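Local coordinates for protein rhodopsin (PDB 6KFQ) that pumps protons across the membrane, driven by light absorbed by a retinal that is covalently bound within its bundle of transmembrane helices, at residues A45-A48 and Y49-A53; L82-D85 and L86-A90; A161-F164 and R165-V169; L174-C177 and Y178-W182; L204-L207 and A208-F212. All coordinates share one frame; numbering follows the deposited sequence.

All five contacts are local, between successive turns of transmembrane helices of the bacteriorhodopsin-like bundle, and they follow one another along the chain. Contact 1 lies on helix 32-53, contact 2 on helix 70-90, contacts 3 and 4 on helix 158-184, and contact 5 on helix 194-218. Contacts 2 and 3 have centres only about 10 Å apart and mesh through leucines, while contacts 1 and 3 are about 28 Å apart, centre to centre. Contacts 4 and 5 both touch retinal. Tyrosines from contacts 1 and 4 converge on the Asp-205 carboxylate of contact 5, which ties three helices together beside the chromophore's attachment point.

Contact 1: residues A45-A48 and Y49-A53; sequences AAIA and YLVMA. With MPG ([(Z)-octadec-9-enyl] (2R)-2,3-bis(oxidanyl)propanoate), chain E; MPG ([(Z)-octadec-9-enyl] (2R)-2,3-bis(oxidanyl)propanoate), chain N.
From Ala-45 to Met-52 the backbone is regular alpha-helix, with Tyr-49 N donating to Ala-45 O, Leu-50 N to Ala-46 O, Val-51 N to Ile-47 O and Met-52 N to Ala-48 O, each at 2.9 Å. Over this ladder the Tyr-49 ring turns one edge to the previous turn: Ala-45 O lies at that edge, in the ring plane, 3.3 Å from CD1. Met-52, bent at chi3 (-79°), brings CE back over the centre of one face of the same ring, 4.1 Å above its plane. The Tyr-49 hydroxyl ends in a hydrogen bond to Asp-205 on helix 194-218. This inward side, with its tyrosine hydroxyl, contrasts with the lipid-facing side of helix 32-53, a division expected of a transmembrane helix in a microbial rhodopsin bundle. There Ile-47 forks between two lipid tails: its CG1 sits 3.6 Å from C15 of one MPG (chain E), and its CG2 is 3.9 Å from C17 of the other (chain N). Ile-47 CG2 also lies 4.4 Å from Val-51 CG2. With an alanine here both arms are gone, which would probably open a gap between the two tails and leave Val-51 CG2 without that neighbour. Ala-48 CB packs on the chain N tail as well, 3.6 Å from its C15, and Leu-50 CD2 touches the chain E tail, 3.8 Å from its C11. Ala-45 and Ala-46 touch Met-13 of helix 2-23.

Contact 2: residues L82-D85 and L86-A90; sequences LLLD and LCLLA
Leu-84 lays its isobutyl group across that of Leu-88, one turn on, and the two side chains cross obliquely: Leu-84 CG is 4.0 Å from Leu-88 CD1, and Leu-84 CD1 meets Leu-88 CG at the same distance. The two first torsions differ. Leu-84 has CG anti to its backbone N (chi1 -175°), which brings the end of the side chain nearer the following turn, whereas Leu-88 keeps CG beside its N (chi1 -59°) and leans back, its CG 3.2 Å from Leu-84 O. A second, looser leucine pair lies elsewhere on the helix, with Leu-83 CD2 4.4 Å from Leu-86 CD1. Beneath them the backbone bonds are of the ordinary i to i+4 kind, the shorter ones being Cys-87 N to Leu-83 O and Leu-88 N to Leu-84 O, both 2.8 Å. Asp-85 is a buried acidic side chain among these leucines, and its OD2 is hydrogen-bonded to Thr-38 OG1 on helix 32-53. Its place in the sequence matches the internal proton donor of bacteriorhodopsin, which is consistent with a similar role here. Four helices meet helix 70-90 here: Leu-88 leans on Phe-34 and Ile-37 of helix 32-53, Leu-83 on Leu-104 and Ile-105 of helix 98-120, Leu-86 and Leu-89 on Leu-167 of helix 158-184, and Asp-85 on Phe-212 and Leu-216 of helix 194-218.

Contact 3: residues A161-F164 and R165-V169; sequences AQIF and RTLAV
Gln-162 O is gripped twice by one residue, Thr-166, whose N donates to it at 3.0 Å and whose OG1 donates to it at 3.1 Å, the two donors approaching from opposite faces of the carbonyl plane. The hydroxyl is brought back to that carbonyl because OG1 stands beside the backbone N (chi1 -65°), a common way for a threonine in a helix to satisfy its own polar end. The preceding residue, Arg-165, runs back along the helix with its chain extended from CG to NE: its guanidinium lies flat on Ala-161 CB, which is centred 3.7 Å above the plane. This is the start of helix 158-184, where exposed residues such as Gln-162 and Arg-165 give way to the hydrophobic transmembrane part. On the inner side Phe-164 receives Ala-168 CB over one face in a CH-pi contact, 4.1 Å from the ring centroid and 23° off the normal. The same ring meets Phe-150 of helix 124-153 edge-to-face. Elsewhere on the helix Ile-163 and Leu-167 pair, Ile-163 CD1 touching Leu-167 CG at 3.9 Å, and Leu-167 reaches on to Leu-215 and Leu-216 of helix 194-218.

Contact 4: residues L174-C177 and Y178-W182; sequences LWIC and YPIVW. With RET (retinal), chain R; MPG ([(Z)-octadec-9-enyl] (2R)-2,3-bis(oxidanyl)propanoate), chain F; MPG ([(Z)-octadec-9-enyl] (2R)-2,3-bis(oxidanyl)propanoate), chain M.
Tyr-178 turns a ring edge to the preceding turn, where Leu-174 O lies near the ring plane, 3.3 Å from CD1, and a face to retinal. With CG beside the backbone N (chi1 -79°), the ring turns back beside that oxygen, while its OH is hydrogen-bonded to Asp-205 OD1 on helix 194-218. The ring lies almost parallel to the polyene, C11 sitting 3.5 Å above its centre. Trp-175 stands roughly at right angles to it: the chromophore's C20 methyl points down onto the indole face, 3.3 Å from NE1. At the far end of the polyene, Trp-182 offers a face to C2 of the ionone ring, its CD1 3.6 Å away. Helix 158-184 is kinked here. Pro-179 has no N-H for Trp-175 O, 3.2 Å from its CD, and that oxygen instead accepts a bond from Tyr-178 N at 3.1 Å, well above the carbonyl plane. Ile-176 and Ile-180 pack outward on two MPG tails. A leucine in place of Tyr-178 would probably leave the polyene without its flat cover and Asp-205 OD1 without that hydroxyl. Aromatic faces on different sides of the polyene would be expected to limit its lateral and twisting movement, as in other microbial rhodopsins.

Contact 5: residues L204-L207 and A208-F212; sequences LDLL and AKVGF. With RET (retinal), chain R; MPG ([(Z)-octadec-9-enyl] (2R)-2,3-bis(oxidanyl)propanoate), chain K.
Leu-207, Ala-208 and Asp-205 are among the residues most covered, and each meets a neighbouring turn through a different part. Ala-208 N makes the ordinary i to i+4 hydrogen bond to Leu-204 O, 2.7 Å, and its CB is close against the same carbonyl. Leu-207 O instead accepts from Phe-212 N, five residues on, at 2.9 Å, while the CD2 of Leu-207 rests on the end of an MPG tail (chain K). The same longer step joins Gly-211 N to Leu-206 O at 2.9 Å in the carbonyl plane, whereas the bond from Val-210 N to that oxygen is weak. These i to i+5 bonds define a pi-type turn at 208-211 in helix 194-218, and Lys-209, which sits in it, is the retinal attachment residue of the bacteriorhodopsin-like fold: NZ is covalently joined to C15 at 1.4 Å, forming the Schiff base linkage. The Lys-209 chain runs extended as far as CE and then turns at chi4 (81°) to meet the polyene. Asp-205 lies alongside it, pointing the same way, with OD1 in a long salt bridge to NZ at 3.8 Å and 3.7 Å from C14 of retinal; its carboxylate is held between helices 32-53 and 158-184. Leu-206 and Val-210 run side by side, CD2 to CG2 4.1 Å, and both pack against Met-13 of helix 2-23.

Contact 1: residues A45-A48 and Y49-A53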
# COMPACT_ATOMS: atom_id res chain seq x y z
N ALA A 45 8.86 0.95 3.27
CA ALA A 45 8.57 -0.42 3.67
C ALA A 45 9.83 -1.15 4.10
O ALA A 45 9.82 -1.92 5.07
CB ALA A 45 7.86 -1.16 2.54
N ALA A 46 10.95 -0.93 3.40
CA ALA A 46 12.20 -1.55 3.80
C ALA A 46 12.58 -1.15 5.22
O ALA A 46 12.98 -1.99 6.03
CB ALA A 46 13.33 -1.19 2.82
N ILE A 47 12.42 0.14 5.55
CA ILE A 47 12.75 0.62 6.89
C ILE A 47 11.85 -0.02 7.94
O ILE A 47 12.32 -0.48 8.99
CB ILE A 47 12.66 2.16 6.94
CG1 ILE A 47 13.74 2.80 6.07
CG2 ILE A 47 12.78 2.66 8.38
CD1 ILE A 47 13.58 4.30 5.88
N ALA A 48 10.55 -0.07 7.67
CA ALA A 48 9.64 -0.70 8.63
C ALA A 48 10.00 -2.16 8.86
O ALA A 48 10.04 -2.62 10.01
CB ALA A 48 8.19 -0.58 8.15
N TYR A 49 10.27 -2.89 7.78
CA TYR A 49 10.62 -4.30 7.92
C TYR A 49 11.93 -4.48 8.67
O TYR A 49 12.08 -5.43 9.44
CB TYR A 49 10.66 -4.98 6.55
CG TYR A 49 9.32 -5.59 6.20
CD1 TYR A 49 8.41 -4.93 5.38
CD2 TYR A 49 8.95 -6.83 6.73
CE1 TYR A 49 7.17 -5.49 5.08
CE2 TYR A 49 7.72 -7.39 6.43
CZ TYR A 49 6.84 -6.73 5.61
OH TYR A 49 5.61 -7.29 5.32
N LEU A 50 12.90 -3.59 8.45
CA LEU A 50 14.15 -3.68 9.21
C LEU A 50 13.90 -3.45 10.69
O LEU A 50 14.44 -4.17 11.54
CB LEU A 50 15.17 -2.68 8.68
CG LEU A 50 16.59 -2.74 9.24
CD1 LEU A 50 17.14 -4.17 9.21
CD2 LEU A 50 17.51 -1.80 8.46
N VAL A 51 13.08 -2.44 11.01
CA VAL A 51 12.74 -2.16 12.41
C VAL A 51 12.10 -3.39 13.04
O VAL A 51 12.52 -3.84 14.12
CB VAL A 51 11.82 -0.93 12.50
CG1 VAL A 51 11.27 -0.78 13.90
CG2 VAL A 51 12.60 0.32 12.11
N MET A 52 11.09 -3.96 12.39
CA MET A 52 10.43 -5.14 12.93
C MET A 52 11.38 -6.34 12.97
O MET A 52 11.35 -7.13 13.92
CB MET A 52 9.18 -5.46 12.13
CG MET A 52 8.14 -4.34 12.18
SD MET A 52 6.60 -4.88 11.42
CE MET A 52 6.97 -4.71 9.68
N ALA A 53 12.21 -6.51 11.93
CA ALA A 53 13.12 -7.66 11.88
C ALA A 53 14.13 -7.63 13.01
O ALA A 53 14.52 -8.68 13.53
CB ALA A 53 13.85 -7.71 10.54
C2 MPG E . 23.22 2.49 16.17
C3 MPG E . 23.81 1.64 15.09
C4 MPG E . 22.85 1.39 13.96
C5 MPG E . 23.31 0.36 12.96
C6 MPG E . 22.36 0.17 11.81
C7 MPG E . 22.83 -0.81 10.75
C8 MPG E . 22.02 -0.73 9.49
C9 MPG E . 22.05 0.64 8.90
C10 MPG E . 21.36 1.08 7.89
C11 MPG E . 20.28 0.37 7.14
C12 MPG E . 19.94 1.05 5.85
C13 MPG E . 18.83 0.41 5.03
C14 MPG E . 17.44 0.66 5.55
C15 MPG E . 16.44 0.99 4.47
C16 MPG E . 16.66 2.35 3.83
C17 MPG E . 15.92 2.61 2.55
C18 MPG E . 16.40 1.76 1.39
O1 MPG E . 23.99 0.70 17.50
C1 MPG E . 23.75 2.13 17.52
CXD MPG E . 24.92 -1.24 18.46
O2 MPG E . 24.13 -2.13 17.70
C21 MPG E . 25.43 -1.88 19.74
O3 MPG E . 24.43 -2.72 20.30
O4 MPG E . 23.88 0.50 19.74
CX3 MPG E . 24.21 0.09 18.66
C13 MPG N . 8.11 2.76 11.88
C14 MPG N . 9.21 2.65 10.86
C15 MPG N . 8.74 2.74 9.43
C16 MPG N . 8.42 4.14 8.96
C17 MPG N . 9.63 5.01 8.75
C18 MPG N . 9.30 6.42 8.31

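Contact 2: residues L82-D85 and L86-A90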
# COMPACT_ATOMS: atom_id res chain seq x y z
N LEU A 82 0.79 4.96 -2.89
CA LEU A 82 0.29 4.05 -3.92
C LEU A 82 -0.94 4.64 -4.61
O LEU A 82 -1.06 4.60 -5.84
CB LEU A 82 -0.05 2.69 -3.30
CG LEU A 82 1.15 1.81 -2.95
CD1 LEU A 82 0.72 0.71 -2.03
CD2 LEU A 82 1.83 1.23 -4.20
N LEU A 83 -1.87 5.18 -3.83
CA LEU A 83 -3.02 5.83 -4.43
C LEU A 83 -2.59 7.01 -5.28
O LEU A 83 -3.14 7.25 -6.35
CB LEU A 83 -4.00 6.27 -3.34
CG LEU A 83 -4.51 5.08 -2.52
CD1 LEU A 83 -5.36 5.57 -1.34
CD2 LEU A 83 -5.31 4.15 -3.41
N LEU A 84 -1.59 7.77 -4.81
CA LEU A 84 -1.07 8.89 -5.59
C LEU A 84 -0.53 8.42 -6.94
O LEU A 84 -0.81 9.04 -7.97
CB LEU A 84 0.02 9.61 -4.79
CG LEU A 84 0.56 10.88 -5.46
CD1 LEU A 84 -0.58 11.85 -5.82
CD2 LEU A 84 1.57 11.56 -4.54
N ASP A 85 0.28 7.36 -6.95
CA ASP A 85 0.70 6.77 -8.22
C ASP A 85 -0.50 6.51 -9.13
O ASP A 85 -0.46 6.81 -10.33
CB ASP A 85 1.44 5.46 -7.98
CG ASP A 85 2.95 5.64 -7.87
OD1 ASP A 85 3.47 6.70 -8.27
OD2 ASP A 85 3.61 4.69 -7.40
N LEU A 86 -1.59 5.97 -8.57
CA LEU A 86 -2.74 5.66 -9.40
C LEU A 86 -3.42 6.93 -9.88
O LEU A 86 -3.86 7.01 -11.04
CB LEU A 86 -3.74 4.78 -8.64
CG LEU A 86 -3.33 3.35 -8.31
CD1 LEU A 86 -4.41 2.65 -7.47
CD2 LEU A 86 -3.04 2.55 -9.58
N CYS A 87 -3.50 7.95 -9.02
CA CYS A 87 -4.08 9.23 -9.43
C CYS A 87 -3.28 9.88 -10.55
O CYS A 87 -3.86 10.42 -11.50
CB CYS A 87 -4.16 10.18 -8.23
SG CYS A 87 -5.40 9.74 -6.99
N LEU A 88 -1.95 9.85 -10.45
CA LEU A 88 -1.13 10.51 -11.46
C LEU A 88 -1.18 9.77 -12.80
O LEU A 88 -1.04 10.41 -13.85
CB LEU A 88 0.31 10.62 -10.96
CG LEU A 88 0.45 11.41 -9.66
CD1 LEU A 88 1.89 11.36 -9.15
CD2 LEU A 88 0.00 12.85 -9.85
N LEU A 89 -1.37 8.45 -12.79
CA LEU A 89 -1.64 7.73 -14.03
C LEU A 89 -2.96 8.16 -14.65
O LEU A 89 -3.02 8.46 -15.85
CB LEU A 89 -1.67 6.22 -13.77
CG LEU A 89 -0.36 5.48 -13.53
CD1 LEU A 89 -0.68 4.01 -13.32
CD2 LEU A 89 0.60 5.66 -14.70
N ALA A 90 -4.04 8.19 -13.85
CA ALA A 90 -5.40 8.33 -14.37
C ALA A 90 -5.76 9.77 -14.73
O ALA A 90 -6.48 10.00 -15.71
CB ALA A 90 -6.41 7.80 -13.35

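Contact 3: residues A161-F164 and R165-V169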
# COMPACT_ATOMS: atom_id res chain seq x y z
N ALA A 161 -4.08 3.88 -20.09
CA ALA A 161 -5.30 3.20 -19.64
C ALA A 161 -5.02 1.74 -19.30
O ALA A 161 -5.57 1.21 -18.33
CB ALA A 161 -6.38 3.31 -20.72
N GLN A 162 -4.13 1.10 -20.06
CA GLN A 162 -3.87 -0.32 -19.86
C GLN A 162 -3.09 -0.57 -18.57
O GLN A 162 -3.42 -1.48 -17.80
CB GLN A 162 -3.12 -0.90 -21.07
CG GLN A 162 -2.76 -2.37 -20.92
CD GLN A 162 -1.97 -2.89 -22.11
OE1 GLN A 162 -1.99 -2.30 -23.19
NE2 GLN A 162 -1.27 -3.99 -21.91
N ILE A 163 -2.05 0.23 -18.31
CA ILE A 163 -1.29 0.01 -17.08
C ILE A 163 -2.11 0.44 -15.87
O ILE A 163 -2.06 -0.20 -14.81
CB ILE A 163 0.07 0.73 -17.13
CG1 ILE A 163 0.88 0.39 -15.86
CG2 ILE A 163 -0.11 2.23 -17.23
CD1 ILE A 163 1.09 -1.11 -15.65
N PHE A 164 -2.89 1.51 -16.01
CA PHE A 164 -3.76 1.87 -14.90
C PHE A 164 -4.68 0.71 -14.54
O PHE A 164 -4.80 0.33 -13.37
CB PHE A 164 -4.62 3.09 -15.23
CG PHE A 164 -5.66 3.32 -14.16
CD1 PHE A 164 -5.31 3.97 -12.99
CD2 PHE A 164 -6.93 2.78 -14.28
CE1 PHE A 164 -6.25 4.15 -11.96
CE2 PHE A 164 -7.86 2.95 -13.26
CZ PHE A 164 -7.51 3.63 -12.10
N ARG A 165 -5.35 0.14 -15.54
CA ARG A 165 -6.30 -0.94 -15.26
C ARG A 165 -5.60 -2.12 -14.62
O ARG A 165 -6.13 -2.73 -13.68
CB ARG A 165 -7.00 -1.34 -16.56
CG ARG A 165 -8.02 -0.31 -17.01
CD ARG A 165 -8.38 -0.45 -18.47
NE ARG A 165 -9.19 0.67 -18.93
CZ ARG A 165 -9.34 1.02 -20.20
NH1 ARG A 165 -8.72 0.33 -21.15
NH2 ARG A 165 -10.10 2.06 -20.52
N THR A 166 -4.40 -2.45 -15.09
CA THR A 166 -3.65 -3.55 -14.49
C THR A 166 -3.31 -3.26 -13.03
O THR A 166 -3.52 -4.11 -12.16
CB THR A 166 -2.38 -3.81 -15.30
OG1 THR A 166 -2.75 -4.27 -16.60
CG2 THR A 166 -1.52 -4.86 -14.61
N LEU A 167 -2.77 -2.07 -12.75
CA LEU A 167 -2.39 -1.75 -11.38
C LEU A 167 -3.61 -1.60 -10.48
O LEU A 167 -3.56 -1.95 -9.30
CB LEU A 167 -1.56 -0.47 -11.36
CG LEU A 167 -0.19 -0.56 -12.05
CD1 LEU A 167 0.52 0.77 -11.93
CD2 LEU A 167 0.65 -1.69 -11.45
N ALA A 168 -4.70 -1.06 -11.02
CA ALA A 168 -5.88 -0.84 -10.19
C ALA A 168 -6.53 -2.16 -9.79
O ALA A 168 -6.96 -2.32 -8.65
CB ALA A 168 -6.87 0.07 -10.91
N VAL A 169 -6.63 -3.10 -10.73
CA VAL A 169 -7.16 -4.42 -10.40
C VAL A 169 -6.23 -5.13 -9.43
O VAL A 169 -6.68 -5.73 -8.45
CB VAL A 169 -7.37 -5.25 -11.68
CG1 VAL A 169 -7.75 -6.67 -11.33
CG2 VAL A 169 -8.45 -4.64 -12.53

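Contact 4: residues L174-C177 and Y178-W182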
# COMPACT_ATOMS: atom_id res chain seq x y z
N LEU A 174 -5.38 -7.22 -4.04
CA LEU A 174 -4.45 -7.39 -2.93
C LEU A 174 -4.93 -6.66 -1.68
O LEU A 174 -4.84 -7.20 -0.57
CB LEU A 174 -3.05 -6.91 -3.33
CG LEU A 174 -2.30 -7.74 -4.37
CD1 LEU A 174 -0.96 -7.09 -4.66
CD2 LEU A 174 -2.08 -9.17 -3.89
N TRP A 175 -5.45 -5.44 -1.84
CA TRP A 175 -5.82 -4.68 -0.65
C TRP A 175 -6.97 -5.33 0.09
O TRP A 175 -7.04 -5.24 1.32
CB TRP A 175 -6.17 -3.24 -1.00
CG TRP A 175 -4.98 -2.37 -1.39
CD1 TRP A 175 -3.85 -2.77 -2.04
CD2 TRP A 175 -4.83 -0.96 -1.14
NE1 TRP A 175 -3.00 -1.69 -2.22
CE2 TRP A 175 -3.58 -0.57 -1.68
CE3 TRP A 175 -5.63 0.01 -0.51
CZ2 TRP A 175 -3.12 0.74 -1.62
CZ3 TRP A 175 -5.17 1.31 -0.45
CH2 TRP A 175 -3.92 1.67 -0.99
N ILE A 176 -7.90 -5.96 -0.63
CA ILE A 176 -8.98 -6.68 0.02
C ILE A 176 -8.44 -7.81 0.90
O ILE A 176 -9.04 -8.14 1.93
CB ILE A 176 -9.96 -7.19 -1.05
CG1 ILE A 176 -10.78 -6.01 -1.58
CG2 ILE A 176 -10.87 -8.27 -0.50
CD1 ILE A 176 -11.59 -6.35 -2.79
N CYS A 177 -7.27 -8.36 0.56
CA CYS A 177 -6.73 -9.44 1.39
C CYS A 177 -6.28 -8.96 2.76
O CYS A 177 -6.25 -9.76 3.71
CB CYS A 177 -5.56 -10.12 0.67
SG CYS A 177 -6.07 -10.99 -0.83
N TYR A 178 -5.92 -7.68 2.91
CA TYR A 178 -5.33 -7.23 4.17
C TYR A 178 -6.30 -7.33 5.34
O TYR A 178 -5.91 -7.88 6.38
CB TYR A 178 -4.78 -5.81 4.05
CG TYR A 178 -3.45 -5.71 3.35
CD1 TYR A 178 -3.37 -5.75 1.97
CD2 TYR A 178 -2.26 -5.56 4.08
CE1 TYR A 178 -2.15 -5.65 1.32
CE2 TYR A 178 -1.04 -5.45 3.44
CZ TYR A 178 -0.98 -5.50 2.07
OH TYR A 178 0.23 -5.40 1.42
N PRO A 179 -7.54 -6.83 5.25
CA PRO A 179 -8.47 -7.05 6.37
C PRO A 179 -8.76 -8.52 6.63
O PRO A 179 -9.03 -8.89 7.78
CB PRO A 179 -9.74 -6.29 5.93
CG PRO A 179 -9.62 -6.14 4.44
CD PRO A 179 -8.12 -5.95 4.22
N ILE A 180 -8.71 -9.37 5.61
CA ILE A 180 -8.89 -10.80 5.83
C ILE A 180 -7.75 -11.36 6.66
O ILE A 180 -7.97 -12.10 7.63
CB ILE A 180 -9.02 -11.54 4.48
CG1 ILE A 180 -10.24 -11.02 3.71
CG2 ILE A 180 -9.08 -13.06 4.68
CD1 ILE A 180 -10.43 -11.65 2.36
N VAL A 181 -6.51 -11.02 6.30
CA VAL A 181 -5.37 -11.47 7.09
C VAL A 181 -5.49 -10.96 8.52
O VAL A 181 -5.29 -11.71 9.49
CB VAL A 181 -4.05 -11.00 6.45
CG1 VAL A 181 -2.89 -11.32 7.38
CG2 VAL A 181 -3.86 -11.67 5.09
N TRP A 182 -5.82 -9.67 8.67
CA TRP A 182 -6.06 -9.09 9.99
C TRP A 182 -7.06 -9.93 10.77
O TRP A 182 -6.85 -10.25 11.95
CB TRP A 182 -6.57 -7.66 9.81
CG TRP A 182 -6.52 -6.76 11.01
CD1 TRP A 182 -5.57 -5.83 11.30
CD2 TRP A 182 -7.52 -6.65 12.05
NE1 TRP A 182 -5.89 -5.16 12.46
CE2 TRP A 182 -7.08 -5.65 12.94
CE3 TRP A 182 -8.72 -7.32 12.32
CZ2 TRP A 182 -7.80 -5.28 14.09
CZ3 TRP A 182 -9.45 -6.95 13.46
CH2 TRP A 182 -8.98 -5.94 14.33
C1 RET R . -6.72 -3.08 8.09
C2 RET R . -7.54 -3.51 9.31
C3 RET R . -8.88 -2.81 9.46
C4 RET R . -9.72 -2.97 8.21
C5 RET R . -8.95 -2.80 6.92
C6 RET R . -7.60 -2.76 6.87
C7 RET R . -6.94 -2.61 5.58
C8 RET R . -5.63 -2.41 5.28
C9 RET R . -4.99 -2.27 3.99
C10 RET R . -3.65 -2.28 3.93
C11 RET R . -2.82 -2.15 2.76
C12 RET R . -1.49 -2.14 2.87
C13 RET R . -0.53 -2.00 1.81
C14 RET R . 0.78 -1.89 2.13
C15 RET R . 1.89 -1.71 1.24
C16 RET R . -5.90 -1.84 8.50
C17 RET R . -5.75 -4.24 7.82
C18 RET R . -9.84 -2.51 5.74
C19 RET R . -5.86 -2.16 2.77
C20 RET R . -1.04 -1.94 0.39
C4 MPG F . -14.06 -1.60 -12.50
C5 MPG F . -13.16 -2.82 -12.45
C6 MPG F . -13.14 -3.51 -11.11
C7 MPG F . -12.19 -4.70 -11.02
C8 MPG F . -12.30 -5.46 -9.74
C9 MPG F . -11.34 -6.61 -9.62
C10 MPG F . -11.37 -7.48 -8.65
C11 MPG F . -12.40 -7.46 -7.55
C12 MPG F . -12.43 -8.69 -6.71
C13 MPG F . -11.27 -8.86 -5.74
C14 MPG F . -11.35 -10.13 -4.93
C15 MPG F . -10.33 -10.27 -3.82
C16 MPG F . -10.48 -11.56 -3.06
C17 MPG F . -9.63 -11.72 -1.83
C18 MPG F . -9.88 -13.02 -1.09
C8 MPG M . -14.25 -12.58 2.16
C9 MPG M . -13.88 -11.52 1.17
C10 MPG M . -14.72 -10.74 0.54
C11 MPG M . -14.36 -9.58 -0.33
C12 MPG M . -15.00 -9.60 -1.68
C13 MPG M . -15.53 -8.24 -2.11
C14 MPG M . -15.27 -7.87 -3.54
C15 MPG M . -15.42 -6.39 -3.81
C16 MPG M . -15.08 -5.96 -5.21
C17 MPG M . -15.07 -4.46 -5.39
C18 MPG M . -14.80 -4.00 -6.80

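Contact 5: residues L204-L207 and A208-F212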
# COMPACT_ATOMS: atom_id res chain seq x y z
N LEU A 204 1.77 -10.16 0.62
CA LEU A 204 0.95 -9.06 0.14
C LEU A 204 1.78 -7.79 -0.06
O LEU A 204 1.68 -7.13 -1.09
CB LEU A 204 -0.20 -8.79 1.12
CG LEU A 204 -1.24 -9.91 1.18
CD1 LEU A 204 -2.25 -9.65 2.32
CD2 LEU A 204 -1.96 -9.99 -0.16
N ASP A 205 2.58 -7.43 0.95
CA ASP A 205 3.37 -6.20 0.84
C ASP A 205 4.29 -6.23 -0.37
O ASP A 205 4.40 -5.25 -1.10
CB ASP A 205 4.22 -6.00 2.10
CG ASP A 205 3.41 -5.51 3.29
OD1 ASP A 205 2.23 -5.11 3.11
OD2 ASP A 205 3.98 -5.53 4.40
N LEU A 206 4.97 -7.35 -0.60
CA LEU A 206 5.91 -7.41 -1.72
C LEU A 206 5.18 -7.30 -3.05
O LEU A 206 5.65 -6.61 -3.96
CB LEU A 206 6.73 -8.70 -1.64
CG LEU A 206 7.79 -8.68 -0.54
CD1 LEU A 206 8.35 -10.07 -0.33
CD2 LEU A 206 8.91 -7.71 -0.89
N LEU A 207 4.03 -7.96 -3.17
CA LEU A 207 3.26 -7.86 -4.40
C LEU A 207 2.68 -6.46 -4.58
O LEU A 207 2.76 -5.86 -5.66
CB LEU A 207 2.14 -8.90 -4.40
CG LEU A 207 2.59 -10.37 -4.39
CD1 LEU A 207 1.36 -11.27 -4.32
CD2 LEU A 207 3.44 -10.68 -5.64
N ALA A 208 2.09 -5.91 -3.51
CA ALA A 208 1.41 -4.62 -3.59
C ALA A 208 2.36 -3.45 -3.74
O ALA A 208 1.91 -2.35 -4.11
CB ALA A 208 0.53 -4.42 -2.35
N LYS A 209 3.67 -3.65 -3.50
CA LYS A 209 4.66 -2.58 -3.59
C LYS A 209 5.72 -2.87 -4.63
O LYS A 209 5.91 -2.07 -5.55
CB LYS A 209 5.32 -2.32 -2.22
CG LYS A 209 4.35 -1.75 -1.16
CD LYS A 209 5.04 -1.41 0.16
CE LYS A 209 4.08 -0.69 1.12
NZ LYS A 209 3.18 -1.63 1.84
N VAL A 210 6.43 -3.99 -4.52
CA VAL A 210 7.45 -4.31 -5.51
C VAL A 210 6.81 -4.81 -6.80
O VAL A 210 7.23 -4.42 -7.89
CB VAL A 210 8.45 -5.34 -4.95
CG1 VAL A 210 9.46 -5.75 -6.05
CG2 VAL A 210 9.19 -4.74 -3.76
N GLY A 211 5.79 -5.66 -6.70
CA GLY A 211 5.10 -6.09 -7.90
C GLY A 211 4.42 -4.93 -8.60
O GLY A 211 4.59 -4.73 -9.81
N PHE A 212 3.63 -4.16 -7.85
CA PHE A 212 3.06 -2.91 -8.35
C PHE A 212 4.12 -2.04 -9.01
O PHE A 212 3.98 -1.64 -10.17
CB PHE A 212 2.38 -2.20 -7.16
CG PHE A 212 1.67 -0.91 -7.49
CD1 PHE A 212 2.39 0.28 -7.61
CD2 PHE A 212 0.28 -0.85 -7.55
CE1 PHE A 212 1.73 1.48 -7.86
CE2 PHE A 212 -0.38 0.35 -7.78
CZ PHE A 212 0.34 1.51 -7.94
C1 RET R . -6.72 -3.08 8.09
C2 RET R . -7.54 -3.51 9.31
C3 RET R . -8.88 -2.81 9.46
C4 RET R . -9.72 -2.97 8.21
C5 RET R . -8.95 -2.80 6.92
C6 RET R . -7.60 -2.76 6.87
C7 RET R . -6.94 -2.61 5.58
C8 RET R . -5.63 -2.41 5.28
C9 RET R . -4.99 -2.27 3.99
C10 RET R . -3.65 -2.28 3.93
C11 RET R . -2.82 -2.15 2.76
C12 RET R . -1.49 -2.14 2.87
C13 RET R . -0.53 -2.00 1.81
C14 RET R . 0.78 -1.89 2.13
C15 RET R . 1.89 -1.71 1.24
C16 RET R . -5.90 -1.84 8.50
C17 RET R . -5.75 -4.24 7.82
C18 RET R . -9.84 -2.51 5.74
C19 RET R . -5.86 -2.16 2.77
C20 RET R . -1.04 -1.94 0.39
C15 MPG K . 4.43 -8.28 -10.72
C16 MPG K . 3.44 -9.38 -10.41
C17 MPG K . 2.37 -9.02 -9.43
C18 MPG K . 1.43 -10.16 -9.11